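Local structure of STU0660 (Streptococcus thermophilus, 3ZTH) at residues M1-V5 against E14-G18; E126-N130 against H143-L147; I256-E262 against T297-K303. The protein is a large Csn2-type Cas protein that acts in CRISPR-mediated bacterial immunity, holds magnesium ions and probably binds DNA. Residues are numbered along the deposited sequence.

How the interactions relate
The three contacts come in series along the chain but divide between two regions of an elongated molecule. Interactions 1 and 3 lie about 16 Å apart between centres and touch: Glu14 O is 3.4 Å from Val261 CG1, and Leu15 CD1 is 4.2 Å from Leu257 CD1. Interaction 1 belongs to the small antiparallel sheet at the N-terminus, and interaction 3 to the edge of the six-stranded mixed sheet, close to bound magnesium. Interaction 2 stands far off, its centre about 59 Å from interaction 1 and about 69 Å from interaction 3, where strand 140-146 pairs with another subunit. This is consistent with an extended arm contributing to subunit assembly, set apart from the metal-bearing body.

Interaction 1. Residues M1-V5 against E14-G18; sequences MKFFV and ELNIG
This contact is an antiparallel beta hairpin at the very start of the chain, in which strand 2-5, the middle strand of a small three-stranded sheet, pairs with strand 13-16, one of its outer strands. Residues 2-5 and 14-16 are extended (Phe3 has phi -117°, psi 129°); the local axes come within 4.7 Å and their directions differ by 162°. Phe3 and Leu15 form the hydrogen-bonded pair, with Phe3 N to Leu15 O and Leu15 N to Phe3 O both 2.9 Å. Lys2-Asn16 and Phe4-Glu14 flank it as non-hydrogen-bonded pairs, their CA atoms 4.7 Å apart. Beyond the regular strands the pairing continues, Met1 N to Ile17 O at 2.9 Å and Ile17 N to Met1 O at 2.8 Å.

The face of Lys2, Phe4, Glu14 and Asn16 carries the charged and polar groups: Lys2 extends (m, t, t, m) so that NZ makes a salt bridge with Glu14 OE2 at 3.1 Å and a weak hydrogen bond to Asn16 OD1 at 3.3 Å; Phe4 CE1 rests 3.2 Å from Glu14 CG. The face of Phe3 and Leu15 is apolar: Phe3 CB meets Leu15 CB at 4.1 Å, and chi1 m sets the Phe3 ring under Ile17 CG1, 3.6 Å from the ring centroid, a CH-pi contact. Asn16 ND2 bonds to Arg252 O, tying the hairpin to the main body. Strand 62-63 continues the sheet beyond strand 2-5, His263 of strand 261-263 meets Lys2 and Asn16, and helix 28-43 packs against Val5 and Leu15 through Ile37 and Thr34.

Interaction 2. Residues E126-N130 against H143-L147; sequences EEAMN and HLENL
Helix 109-130 and strand 140-146 run almost exactly antiparallel here: the axes of helix 126-130 and strand 143-146 make 175° and approach to 8.5 Å, so helix side chains must reach across to the backbone of the strand. The motif is a helix laid along a strand of a two-stranded beta hairpin. Residues 126-130 are helical, with Asn130 N bonded to Glu126 O at 2.8 Å, whereas 143-146 are extended; Glu126 lies opposite Asn146, and Asn130 opposite His143.

Two side chains one helical turn apart make the crossing. Asn130, with chi1 m, accepts a hydrogen bond at OD1 from Leu144 N, 3.3 Å. Glu126, extended with chi1 and chi2 both t, brings OE2 to 2.8 Å from Asn146 N in a weak hydrogen bond. Asn146 ND2 is instead bonded to Glu123 of the same helix. To one side of the two bonds to the strand backbone, the selenomethionine Met129 makes an apolar contact with Leu144.

The strand also pairs antiparallel with a strand of the second subunit, so the sheet runs on across the interface; Ile111 of that subunit packs on Met129. Here Met129 CG lies 4.2 Å from Leu144 CD1.

Interaction 3. Residues I256-E262 against T297-K303; sequences ILSDQVE and TPYLLTK
Asp259 holds the loop 297-303 with its backbone and its side chain together: Asp259 N donates to Leu301 O at 2.8 Å, and Asp259 OD2 (chi1 m) receives Lys303 N at a very short 2.4 Å. Next to it Ser258 OG, also with chi1 m, lies 2.7 Å from Thr302 OG1 and 3.1 Å from Leu300 O, and it is further bonded to Gln26 N. Leu301 takes a left-handed helical conformation, phi 55° and psi 38°; from this kink its carbonyl meets Asp259 while its side chain points toward the strands.

Residues 256-262 form a tight hairpin at the edge of the mixed sheet. Ile256 and Glu262 make a hydrogen-bonded antiparallel pair, Ile256 N to Glu262 O at 2.8 Å and Glu262 N to Ile256 O at 3.2 Å, and Ser258 N bonds to Gln260 O at 2.9 Å across the turn. The sheet's five parallel strands, in the order 2-3-4-1-5, with 261-263 added antiparallel at the edge, are consistent with the P-loop NTPase clan. The loop 297-303, opening with a 3-10 turn at 297-299, runs beside Gln26 and Asp240, which hold the magnesium ion in this structure: Pro298 O bonds to Gln26 NE2, and the Pro298 side chain is about 4 Å from that of Asp240.

Outward, packing takes over. Leu301 CD1 lies 4.1 Å from Ile256 CG2 and 3.5 Å from Glu262 CG. Ile256 CD1 reaches Leu300 CD1 at 3.6 Å, and Leu300 in turn packs on Leu318 and Leu321 of helix 312-324.

Interaction 1. Residues M1-V5 against E14-G18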
# COMPACT_ATOMS: atom_id res chain seq x y z
N MSE A 1 36.26 -27.03 -4.41
CA MSE A 1 35.12 -27.99 -4.34
C MSE A 1 34.38 -28.07 -5.67
O MSE A 1 34.87 -27.61 -6.70
CB MSE A 1 34.15 -27.57 -3.25
CG MSE A 1 33.41 -26.29 -3.54
SE MSE A 1 32.12 -25.93 -2.15
CE MSE A 1 30.79 -27.26 -2.63
N LYS A 2 33.19 -28.65 -5.63
CA LYS A 2 32.39 -28.79 -6.84
C LYS A 2 30.92 -28.46 -6.65
O LYS A 2 30.36 -28.70 -5.58
CB LYS A 2 32.51 -30.22 -7.38
CG LYS A 2 33.85 -30.54 -8.01
CD LYS A 2 33.89 -31.99 -8.47
CE LYS A 2 35.23 -32.34 -9.09
NZ LYS A 2 35.48 -31.54 -10.32
N PHE A 3 30.32 -27.89 -7.68
CA PHE A 3 28.90 -27.57 -7.67
C PHE A 3 28.32 -28.42 -8.79
O PHE A 3 28.84 -28.43 -9.91
CB PHE A 3 28.62 -26.10 -8.02
CG PHE A 3 28.92 -25.11 -6.92
CD1 PHE A 3 29.13 -25.53 -5.61
CD2 PHE A 3 28.98 -23.75 -7.20
CE1 PHE A 3 29.39 -24.60 -4.60
CE2 PHE A 3 29.24 -22.81 -6.20
CZ PHE A 3 29.44 -23.24 -4.89
N PHE A 4 27.27 -29.18 -8.49
CA PHE A 4 26.62 -29.97 -9.52
C PHE A 4 25.25 -29.31 -9.65
O PHE A 4 24.33 -29.59 -8.90
CB PHE A 4 26.53 -31.43 -9.09
CG PHE A 4 27.82 -32.18 -9.29
CD1 PHE A 4 28.22 -32.58 -10.56
CD2 PHE A 4 28.67 -32.43 -8.21
CE1 PHE A 4 29.44 -33.23 -10.77
CE2 PHE A 4 29.90 -33.08 -8.41
CZ PHE A 4 30.28 -33.48 -9.69
N VAL A 5 25.17 -28.38 -10.61
CA VAL A 5 23.96 -27.60 -10.83
C VAL A 5 22.88 -28.33 -11.60
O VAL A 5 23.13 -28.90 -12.67
CB VAL A 5 24.29 -26.28 -11.57
CG1 VAL A 5 23.05 -25.40 -11.64
CG2 VAL A 5 25.43 -25.57 -10.85
N GLU A 14 28.48 -29.67 -14.14
CA GLU A 14 29.59 -29.78 -13.20
C GLU A 14 30.47 -28.53 -13.23
O GLU A 14 30.86 -28.06 -14.28
CB GLU A 14 30.46 -31.00 -13.51
CG GLU A 14 31.48 -31.34 -12.43
CD GLU A 14 32.22 -32.63 -12.71
OE1 GLU A 14 31.60 -33.54 -13.30
OE2 GLU A 14 33.42 -32.73 -12.34
N LEU A 15 30.78 -28.02 -12.05
CA LEU A 15 31.60 -26.83 -11.91
C LEU A 15 32.68 -27.05 -10.84
O LEU A 15 32.39 -27.36 -9.69
CB LEU A 15 30.72 -25.66 -11.49
CG LEU A 15 30.25 -24.57 -12.46
CD1 LEU A 15 30.11 -25.08 -13.88
CD2 LEU A 15 28.93 -24.02 -11.94
N ASN A 16 33.94 -26.90 -11.23
CA ASN A 16 35.01 -27.06 -10.27
C ASN A 16 35.24 -25.65 -9.71
O ASN A 16 35.75 -24.77 -10.40
CB ASN A 16 36.23 -27.61 -10.98
CG ASN A 16 37.19 -28.31 -10.05
OD1 ASN A 16 36.80 -28.85 -9.02
ND2 ASN A 16 38.46 -28.33 -10.43
N ILE A 17 34.83 -25.44 -8.46
CA ILE A 17 34.93 -24.14 -7.78
C ILE A 17 36.19 -23.93 -6.93
O ILE A 17 36.59 -24.79 -6.16
CB ILE A 17 33.71 -23.93 -6.84
CG1 ILE A 17 32.40 -24.21 -7.59
CG2 ILE A 17 33.73 -22.52 -6.27
CD1 ILE A 17 32.17 -23.34 -8.81
N GLY A 18 36.80 -22.75 -7.08
CA GLY A 18 38.00 -22.41 -6.33
C GLY A 18 38.00 -20.93 -5.97
O GLY A 18 37.12 -20.19 -6.42

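Interaction 2. Residues E126-N130 against H143-L147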
# COMPACT_ATOMS: atom_id res chain seq x y z
N GLU A 126 10.40 16.98 22.88
CA GLU A 126 9.19 16.32 23.37
C GLU A 126 8.59 17.13 24.52
O GLU A 126 7.44 17.56 24.45
CB GLU A 126 9.50 14.91 23.87
CG GLU A 126 8.27 14.16 24.36
CD GLU A 126 8.60 12.83 25.01
OE1 GLU A 126 9.22 12.83 26.09
OE2 GLU A 126 8.23 11.78 24.45
N GLU A 127 9.37 17.33 25.57
CA GLU A 127 8.92 18.07 26.73
C GLU A 127 8.39 19.46 26.39
O GLU A 127 7.27 19.81 26.75
CB GLU A 127 10.05 18.19 27.75
CG GLU A 127 10.47 16.86 28.34
CD GLU A 127 11.47 17.03 29.47
OE1 GLU A 127 12.57 17.57 29.21
OE2 GLU A 127 11.15 16.63 30.61
N ALA A 128 9.20 20.25 25.69
CA ALA A 128 8.78 21.59 25.31
C ALA A 128 7.50 21.53 24.49
O ALA A 128 6.74 22.50 24.42
CB ALA A 128 9.88 22.25 24.49
N MSE A 129 7.26 20.38 23.89
CA MSE A 129 6.09 20.17 23.06
C MSE A 129 4.89 19.77 23.91
O MSE A 129 3.76 20.19 23.64
CB MSE A 129 6.41 19.09 22.05
CG MSE A 129 5.50 19.05 20.86
SE MSE A 129 6.53 18.52 19.33
CE MSE A 129 6.56 20.23 18.41
N ASN A 130 5.13 18.97 24.94
CA ASN A 130 4.05 18.55 25.82
C ASN A 130 3.59 19.71 26.69
O ASN A 130 2.45 19.72 27.16
CB ASN A 130 4.50 17.39 26.70
CG ASN A 130 4.70 16.12 25.92
OD1 ASN A 130 3.82 15.70 25.17
ND2 ASN A 130 5.86 15.50 26.07
N HIS A 143 -0.38 12.78 25.46
CA HIS A 143 0.89 13.37 25.09
C HIS A 143 1.65 12.55 24.05
O HIS A 143 1.34 11.38 23.79
CB HIS A 143 1.76 13.50 26.32
CG HIS A 143 1.95 12.20 27.04
ND1 HIS A 143 2.38 11.06 26.39
CD2 HIS A 143 1.72 11.84 28.32
CE1 HIS A 143 2.40 10.05 27.24
NE2 HIS A 143 2.00 10.50 28.42
N LEU A 144 2.66 13.18 23.47
CA LEU A 144 3.50 12.55 22.48
C LEU A 144 4.68 11.87 23.16
O LEU A 144 5.29 12.43 24.07
CB LEU A 144 4.00 13.61 21.50
CG LEU A 144 2.90 14.27 20.66
CD1 LEU A 144 3.44 15.50 19.97
CD2 LEU A 144 2.37 13.28 19.65
N GLU A 145 4.96 10.64 22.75
CA GLU A 145 6.09 9.91 23.30
C GLU A 145 7.10 9.78 22.16
O GLU A 145 6.71 9.64 20.99
CB GLU A 145 5.66 8.53 23.79
CG GLU A 145 5.05 8.56 25.18
CD GLU A 145 4.39 7.25 25.58
OE1 GLU A 145 5.02 6.18 25.39
OE2 GLU A 145 3.25 7.29 26.09
N ASN A 146 8.38 9.85 22.48
CA ASN A 146 9.38 9.77 21.43
C ASN A 146 10.05 8.42 21.35
O ASN A 146 10.32 7.78 22.37
CB ASN A 146 10.43 10.85 21.61
CG ASN A 146 11.23 10.67 22.88
OD1 ASN A 146 11.90 9.65 23.06
ND2 ASN A 146 11.17 11.66 23.76
N LEU A 147 10.27 7.98 20.12
CA LEU A 147 10.96 6.73 19.87
C LEU A 147 12.39 7.20 19.61
O LEU A 147 12.67 7.81 18.59
CB LEU A 147 10.41 6.05 18.62
CG LEU A 147 11.17 4.78 18.24
CD1 LEU A 147 10.96 3.74 19.34
CD2 LEU A 147 10.68 4.25 16.89

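Interaction 3. Residues I256-E262 against T297-K303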
# COMPACT_ATOMS: atom_id res chain seq x y z
N ILE A 256 35.14 -24.95 -18.72
CA ILE A 256 34.79 -24.74 -20.12
C ILE A 256 33.39 -25.28 -20.35
O ILE A 256 33.15 -26.47 -20.16
CB ILE A 256 35.75 -25.49 -21.06
CG1 ILE A 256 37.20 -25.21 -20.66
CG2 ILE A 256 35.50 -25.08 -22.51
CD1 ILE A 256 38.21 -26.04 -21.43
N LEU A 257 32.47 -24.41 -20.76
CA LEU A 257 31.10 -24.81 -21.04
C LEU A 257 30.80 -24.64 -22.53
O LEU A 257 30.41 -23.55 -22.97
CB LEU A 257 30.13 -23.95 -20.22
CG LEU A 257 29.57 -24.61 -18.95
CD1 LEU A 257 30.73 -25.05 -18.06
CD2 LEU A 257 28.64 -23.65 -18.20
N SER A 258 30.99 -25.71 -23.31
CA SER A 258 30.73 -25.64 -24.75
C SER A 258 29.83 -26.78 -25.20
O SER A 258 28.76 -27.00 -24.61
CB SER A 258 32.03 -25.67 -25.55
OG SER A 258 32.74 -24.44 -25.48
N ASP A 259 30.23 -27.51 -26.24
CA ASP A 259 29.42 -28.64 -26.69
C ASP A 259 29.50 -29.71 -25.61
O ASP A 259 28.75 -30.68 -25.62
CB ASP A 259 29.92 -29.19 -28.02
CG ASP A 259 29.76 -28.21 -29.16
OD1 ASP A 259 28.80 -27.41 -29.14
OD2 ASP A 259 30.60 -28.24 -30.08
N GLN A 260 30.42 -29.50 -24.67
CA GLN A 260 30.60 -30.41 -23.55
C GLN A 260 31.13 -29.59 -22.39
O GLN A 260 31.56 -28.44 -22.57
CB GLN A 260 31.57 -31.53 -23.91
CG GLN A 260 30.90 -32.90 -24.01
CD GLN A 260 31.42 -33.72 -25.17
OE1 GLN A 260 32.63 -33.91 -25.33
NE2 GLN A 260 30.50 -34.23 -25.99
N VAL A 261 31.08 -30.17 -21.19
CA VAL A 261 31.57 -29.48 -20.01
C VAL A 261 32.77 -30.19 -19.39
O VAL A 261 32.72 -31.38 -19.10
CB VAL A 261 30.45 -29.34 -18.94
CG1 VAL A 261 31.01 -28.70 -17.67
CG2 VAL A 261 29.32 -28.48 -19.48
N GLU A 262 33.85 -29.44 -19.19
CA GLU A 262 35.08 -29.96 -18.59
C GLU A 262 35.80 -28.80 -17.93
O GLU A 262 35.58 -27.64 -18.29
CB GLU A 262 36.02 -30.53 -19.66
CG GLU A 262 35.42 -31.57 -20.60
CD GLU A 262 35.26 -32.96 -19.98
OE1 GLU A 262 35.68 -33.17 -18.82
OE2 GLU A 262 34.70 -33.85 -20.67
N THR A 297 41.46 -21.78 -24.80
CA THR A 297 40.51 -22.40 -23.89
C THR A 297 39.03 -22.09 -24.13
O THR A 297 38.19 -22.99 -24.11
CB THR A 297 40.84 -22.08 -22.43
OG1 THR A 297 42.09 -22.70 -22.09
CG2 THR A 297 39.77 -22.59 -21.51
N PRO A 298 38.68 -20.82 -24.37
CA PRO A 298 37.27 -20.48 -24.61
C PRO A 298 36.66 -21.21 -25.81
O PRO A 298 35.44 -21.34 -25.92
CB PRO A 298 37.31 -18.97 -24.81
CG PRO A 298 38.47 -18.56 -23.96
CD PRO A 298 39.50 -19.59 -24.29
N TYR A 299 37.51 -21.70 -26.72
CA TYR A 299 37.02 -22.39 -27.91
C TYR A 299 37.12 -23.90 -27.88
O TYR A 299 36.84 -24.55 -28.88
CB TYR A 299 37.75 -21.87 -29.15
CG TYR A 299 37.54 -20.40 -29.37
CD1 TYR A 299 36.32 -19.91 -29.84
CD2 TYR A 299 38.55 -19.48 -29.07
CE1 TYR A 299 36.10 -18.54 -30.00
CE2 TYR A 299 38.34 -18.10 -29.22
CZ TYR A 299 37.12 -17.64 -29.68
OH TYR A 299 36.91 -16.29 -29.82
N LEU A 300 37.52 -24.47 -26.75
CA LEU A 300 37.65 -25.92 -26.66
C LEU A 300 36.30 -26.61 -26.58
O LEU A 300 35.31 -26.00 -26.20
CB LEU A 300 38.48 -26.28 -25.42
CG LEU A 300 39.89 -25.67 -25.45
CD1 LEU A 300 40.61 -25.93 -24.14
CD2 LEU A 300 40.66 -26.27 -26.63
N LEU A 301 36.26 -27.88 -26.96
CA LEU A 301 35.03 -28.67 -26.91
C LEU A 301 33.90 -28.01 -27.69
O LEU A 301 32.74 -28.04 -27.28
CB LEU A 301 34.60 -28.87 -25.45
CG LEU A 301 35.73 -29.01 -24.43
CD1 LEU A 301 35.15 -29.10 -23.02
CD2 LEU A 301 36.57 -30.23 -24.75
N THR A 302 34.23 -27.41 -28.82
CA THR A 302 33.22 -26.75 -29.62
C THR A 302 33.33 -27.10 -31.09
O THR A 302 34.33 -26.78 -31.74
CB THR A 302 33.30 -25.20 -29.53
OG1 THR A 302 33.23 -24.79 -28.16
CG2 THR A 302 32.15 -24.57 -30.28
N LYS A 303 32.33 -27.79 -31.63
CA LYS A 303 32.34 -28.09 -33.04
C LYS A 303 31.86 -26.77 -33.61
O LYS A 303 30.73 -26.36 -33.36
CB LYS A 303 31.35 -29.19 -33.40
CG LYS A 303 31.41 -29.53 -34.88
CD LYS A 303 30.20 -30.31 -35.36
CE LYS A 303 30.30 -30.57 -36.86
NZ LYS A 303 29.10 -31.27 -37.41